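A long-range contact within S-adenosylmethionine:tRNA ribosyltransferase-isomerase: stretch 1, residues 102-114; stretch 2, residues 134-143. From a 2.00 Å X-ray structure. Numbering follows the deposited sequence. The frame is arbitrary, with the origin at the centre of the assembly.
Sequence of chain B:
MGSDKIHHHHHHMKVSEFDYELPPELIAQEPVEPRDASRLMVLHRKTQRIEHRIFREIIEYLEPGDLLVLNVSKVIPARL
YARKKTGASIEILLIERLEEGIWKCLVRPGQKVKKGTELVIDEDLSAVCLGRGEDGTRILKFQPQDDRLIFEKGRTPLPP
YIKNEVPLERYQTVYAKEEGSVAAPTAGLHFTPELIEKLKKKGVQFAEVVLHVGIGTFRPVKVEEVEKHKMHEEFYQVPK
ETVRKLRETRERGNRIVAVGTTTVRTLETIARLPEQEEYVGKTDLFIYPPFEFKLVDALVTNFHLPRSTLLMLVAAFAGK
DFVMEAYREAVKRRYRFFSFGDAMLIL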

# COMPACT_ATOMS: atom_id res chain seq x y z
N ILE B 102 19.36 0.49 29.51
CA ILE B 102 18.60 1.45 30.33
C ILE B 102 17.46 2.02 29.46
O ILE B 102 17.68 2.71 28.44
CB ILE B 102 19.51 2.59 30.93
CG1 ILE B 102 20.69 2.01 31.68
CG2 ILE B 102 18.70 3.49 31.86
CD1 ILE B 102 21.59 3.05 32.34
N TRP B 103 16.23 1.71 29.88
CA TRP B 103 15.02 2.03 29.14
C TRP B 103 13.96 2.70 30.00
O TRP B 103 13.75 2.30 31.15
CB TRP B 103 14.42 0.73 28.61
CG TRP B 103 15.21 0.11 27.52
CD1 TRP B 103 16.39 -0.60 27.64
CD2 TRP B 103 14.89 0.12 26.14
NE1 TRP B 103 16.82 -1.01 26.40
CE2 TRP B 103 15.92 -0.58 25.46
CE3 TRP B 103 13.84 0.66 25.39
CZ2 TRP B 103 15.91 -0.77 24.09
CZ3 TRP B 103 13.83 0.46 24.04
CH2 TRP B 103 14.87 -0.25 23.40
N LYS B 104 13.27 3.69 29.42
CA LYS B 104 12.02 4.16 29.95
C LYS B 104 10.99 3.14 29.59
O LYS B 104 10.88 2.77 28.42
CB LYS B 104 11.59 5.50 29.34
CG LYS B 104 12.42 6.65 29.82
CD LYS B 104 12.15 7.91 29.02
CE LYS B 104 10.74 8.40 29.14
NZ LYS B 104 10.56 9.14 30.38
N CYS B 105 10.24 2.71 30.59
CA CYS B 105 9.29 1.60 30.45
C CYS B 105 7.96 1.97 31.04
O CYS B 105 7.85 2.76 31.97
CB CYS B 105 9.82 0.38 31.21
SG CYS B 105 11.37 -0.26 30.54
N LEU B 106 6.93 1.33 30.51
CA LEU B 106 5.61 1.37 31.10
C LEU B 106 5.53 0.14 31.98
O LEU B 106 5.74 -0.97 31.51
CB LEU B 106 4.55 1.34 29.97
CG LEU B 106 3.46 2.36 30.08
CD1 LEU B 106 2.52 1.90 31.20
CD2 LEU B 106 4.00 3.74 30.35
N VAL B 107 5.28 0.34 33.27
CA VAL B 107 5.27 -0.75 34.23
C VAL B 107 3.87 -0.81 34.84
O VAL B 107 3.38 0.20 35.35
CB VAL B 107 6.34 -0.55 35.31
CG1 VAL B 107 6.20 -1.56 36.39
CG2 VAL B 107 7.73 -0.63 34.69
N ARG B 108 3.24 -1.99 34.79
CA ARG B 108 1.86 -2.18 35.27
C ARG B 108 1.77 -3.48 36.06
O ARG B 108 2.07 -4.54 35.51
CB ARG B 108 0.90 -2.21 34.08
CG ARG B 108 0.95 -0.93 33.23
CD ARG B 108 -0.04 -0.82 32.07
NE ARG B 108 0.15 -1.84 31.05
CZ ARG B 108 -0.54 -1.89 29.91
NH1 ARG B 108 -1.47 -0.98 29.65
NH2 ARG B 108 -0.30 -2.86 29.04
N PRO B 109 1.38 -3.45 37.33
CA PRO B 109 1.03 -2.25 38.09
C PRO B 109 2.22 -1.42 38.55
O PRO B 109 3.14 -1.93 39.20
CB PRO B 109 0.32 -2.82 39.30
CG PRO B 109 0.94 -4.15 39.50
CD PRO B 109 1.20 -4.67 38.14
N GLY B 110 2.17 -0.13 38.25
CA GLY B 110 3.28 0.79 38.48
C GLY B 110 3.39 1.31 39.89
O GLY B 110 4.49 1.58 40.33
N GLN B 111 2.27 1.44 40.60
CA GLN B 111 2.27 1.90 42.00
C GLN B 111 3.31 1.16 42.85
O GLN B 111 3.92 1.73 43.78
CB GLN B 111 0.88 1.74 42.63
N LYS B 112 3.52 -0.11 42.53
CA LYS B 112 4.52 -0.95 43.19
C LYS B 112 5.97 -0.46 42.99
O LYS B 112 6.78 -0.55 43.90
CB LYS B 112 4.39 -2.40 42.69
N VAL B 113 6.28 0.08 41.82
CA VAL B 113 7.67 0.24 41.39
C VAL B 113 8.19 1.66 41.62
O VAL B 113 7.64 2.61 41.09
CB VAL B 113 7.81 -0.19 39.90
CG1 VAL B 113 9.26 -0.16 39.45
CG2 VAL B 113 7.22 -1.59 39.72
N LYS B 114 9.25 1.79 42.42
CA LYS B 114 9.88 3.08 42.72
C LYS B 114 11.39 2.93 42.64
O LYS B 114 11.90 1.85 42.39
CB LYS B 114 9.50 3.59 44.10
N GLU B 134 8.37 12.02 34.82
CA GLU B 134 7.25 12.95 34.92
C GLU B 134 6.05 12.47 34.05
O GLU B 134 4.91 12.85 34.30
CB GLU B 134 7.68 14.37 34.46
CG GLU B 134 8.72 15.09 35.36
CD GLU B 134 10.17 14.93 34.88
OE1 GLU B 134 10.80 15.96 34.50
OE2 GLU B 134 10.67 13.79 34.88
N ASP B 135 6.35 11.65 33.05
CA ASP B 135 5.35 11.09 32.14
C ASP B 135 4.68 9.82 32.67
O ASP B 135 3.77 9.30 32.03
CB ASP B 135 5.95 10.85 30.72
CG ASP B 135 7.28 10.05 30.72
OD1 ASP B 135 7.61 9.35 31.72
OD2 ASP B 135 8.04 10.05 29.71
N GLY B 136 5.12 9.32 33.82
CA GLY B 136 4.55 8.09 34.42
C GLY B 136 5.30 6.80 34.13
O GLY B 136 4.87 5.72 34.51
N THR B 137 6.42 6.90 33.42
CA THR B 137 7.21 5.73 33.10
C THR B 137 8.15 5.48 34.25
O THR B 137 8.19 6.25 35.22
CB THR B 137 7.98 5.97 31.81
OG1 THR B 137 8.74 7.17 31.93
CG2 THR B 137 6.99 6.24 30.60
N ARG B 138 8.86 4.37 34.14
CA ARG B 138 9.88 3.94 35.08
C ARG B 138 11.15 3.81 34.27
O ARG B 138 11.13 3.26 33.18
CB ARG B 138 9.52 2.58 35.67
CG ARG B 138 8.77 2.62 37.00
CD ARG B 138 7.83 3.73 37.10
NE ARG B 138 6.97 3.69 38.26
CZ ARG B 138 5.90 4.46 38.35
NH1 ARG B 138 5.62 5.31 37.37
NH2 ARG B 138 5.11 4.40 39.41
N ILE B 139 12.25 4.33 34.80
CA ILE B 139 13.53 4.13 34.17
C ILE B 139 14.10 2.89 34.79
O ILE B 139 14.31 2.82 35.99
CB ILE B 139 14.44 5.35 34.37
CG1 ILE B 139 13.90 6.57 33.59
CG2 ILE B 139 15.81 5.04 33.84
CD1 ILE B 139 12.76 7.24 34.24
N LEU B 140 14.35 1.89 33.96
CA LEU B 140 14.83 0.60 34.42
C LEU B 140 16.21 0.32 33.86
O LEU B 140 16.45 0.47 32.67
CB LEU B 140 13.89 -0.50 33.95
CG LEU B 140 12.71 -0.96 34.82
CD1 LEU B 140 12.10 0.05 35.72
CD2 LEU B 140 11.68 -1.50 33.92
N LYS B 141 17.12 -0.09 34.74
CA LYS B 141 18.43 -0.59 34.33
C LYS B 141 18.41 -2.12 34.41
O LYS B 141 18.19 -2.70 35.48
CB LYS B 141 19.54 -0.01 35.22
CG LYS B 141 20.94 -0.49 34.87
CD LYS B 141 22.07 0.24 35.66
CE LYS B 141 22.32 -0.33 37.05
NZ LYS B 141 23.03 -1.63 37.10
N PHE B 142 18.59 -2.77 33.27
CA PHE B 142 18.59 -4.24 33.19
C PHE B 142 19.93 -4.82 33.63
O PHE B 142 20.95 -4.15 33.55
CB PHE B 142 18.22 -4.68 31.77
CG PHE B 142 16.78 -4.44 31.47
CD1 PHE B 142 16.36 -3.24 30.96
CD2 PHE B 142 15.83 -5.39 31.80
CE1 PHE B 142 15.03 -3.01 30.71
CE2 PHE B 142 14.48 -5.16 31.53
CZ PHE B 142 14.10 -3.99 31.00
N GLN B 143 19.89 -6.04 34.17
CA GLN B 143 21.11 -6.73 34.61
C GLN B 143 21.05 -8.11 33.94
O GLN B 143 20.16 -8.89 34.27
CB GLN B 143 21.12 -6.84 36.13
CG GLN B 143 22.44 -7.36 36.73
CD GLN B 143 22.59 -6.97 38.19
OE1 GLN B 143 22.80 -7.83 39.05
NE2 GLN B 143 22.48 -5.66 38.47
O HOH W 1 4.97 2.95 34.10

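Neighbouring antiparallel strands illustrate a general principle: the backbone fixes the register, and the side chains on each face then give the pairing its specific character. Here strand 102-108 runs against strand 138-143, with their axes approaching to 4.7 Å. Two hydrogen-bonded pairs carry the ladder. Trp-103 N donates to Leu-140 O at 3.1 Å, and Leu-140 N returns the bond to Trp-103 O at 2.9 Å; two residues along, Cys-105 N reaches Arg-138 O at 2.8 Å and Arg-138 N reaches Cys-105 O at 2.9 Å. Between and beyond these lie the non-hydrogen-bonded pairs Lys-104 with Ile-139 and Ile-102 with Lys-141, where the CA atoms of each pair draw in to 4.5 Å. Past the last bridge, a water takes over: it accepts from Val-107 N and donates to Gly-136 O, both at 2.8 Å, spanning a gap between strand 102-108 and the loop before its partner that no direct backbone bond closes.

Alternation along the strands sorts the side chains. On the face bearing Ile-102, Lys-104, Ile-139 and Lys-141, the branched isoleucines meet through Ile-102 CG2 and Ile-139 CG2 at 3.8 Å. The long chain of Lys-104 passes Ile-139, its CG lying 4.1 Å from Ile-139 CG1, and bends through p rotamers at chi3 and chi4 to bring its amine to the loop before the partner strand. There Lys-104 NZ forms a salt bridge with Asp-135 OD2 at 2.8 Å and a hydrogen bond to Thr-137 OG1 at 3.1 Å. The acceptors are themselves linked, since Thr-137 OG1 donates to Asp-135 OD1 in a very short 2.5 Å bond. A buried charge is thus matched by its counterion. Gly-136, between them, has a positive phi of 97° at which a CB would jam against the preceding carbonyl.

The other face, with Trp-103, Cys-105, Arg-138 and Leu-140, is largely apolar and buried. Cys-105 SG packs 3.6 Å from Leu-140 CD2, and Val-107 CG2 lies 4.1 Å from the same Leu-140 CD2. Further along, Trp-103 CD1 approaches Phe-142 CE1 at 4.1 Å.

Arg-138, which has the largest covered area of either stretch, joins this apolar packing to the turn at Gly-110 to Val-113. Its aliphatic portion touches Val-107 and Val-113, while Arg-138 NE donates to Val-113 O at 3.1 Å and Arg-138 NH2 makes a weak bond to Gly-110 O at 3.0 Å. Gly-110 CA lies over one guanidinium face. Arginine suits this site because it combines a greasy stem with donors for backbone carbonyls.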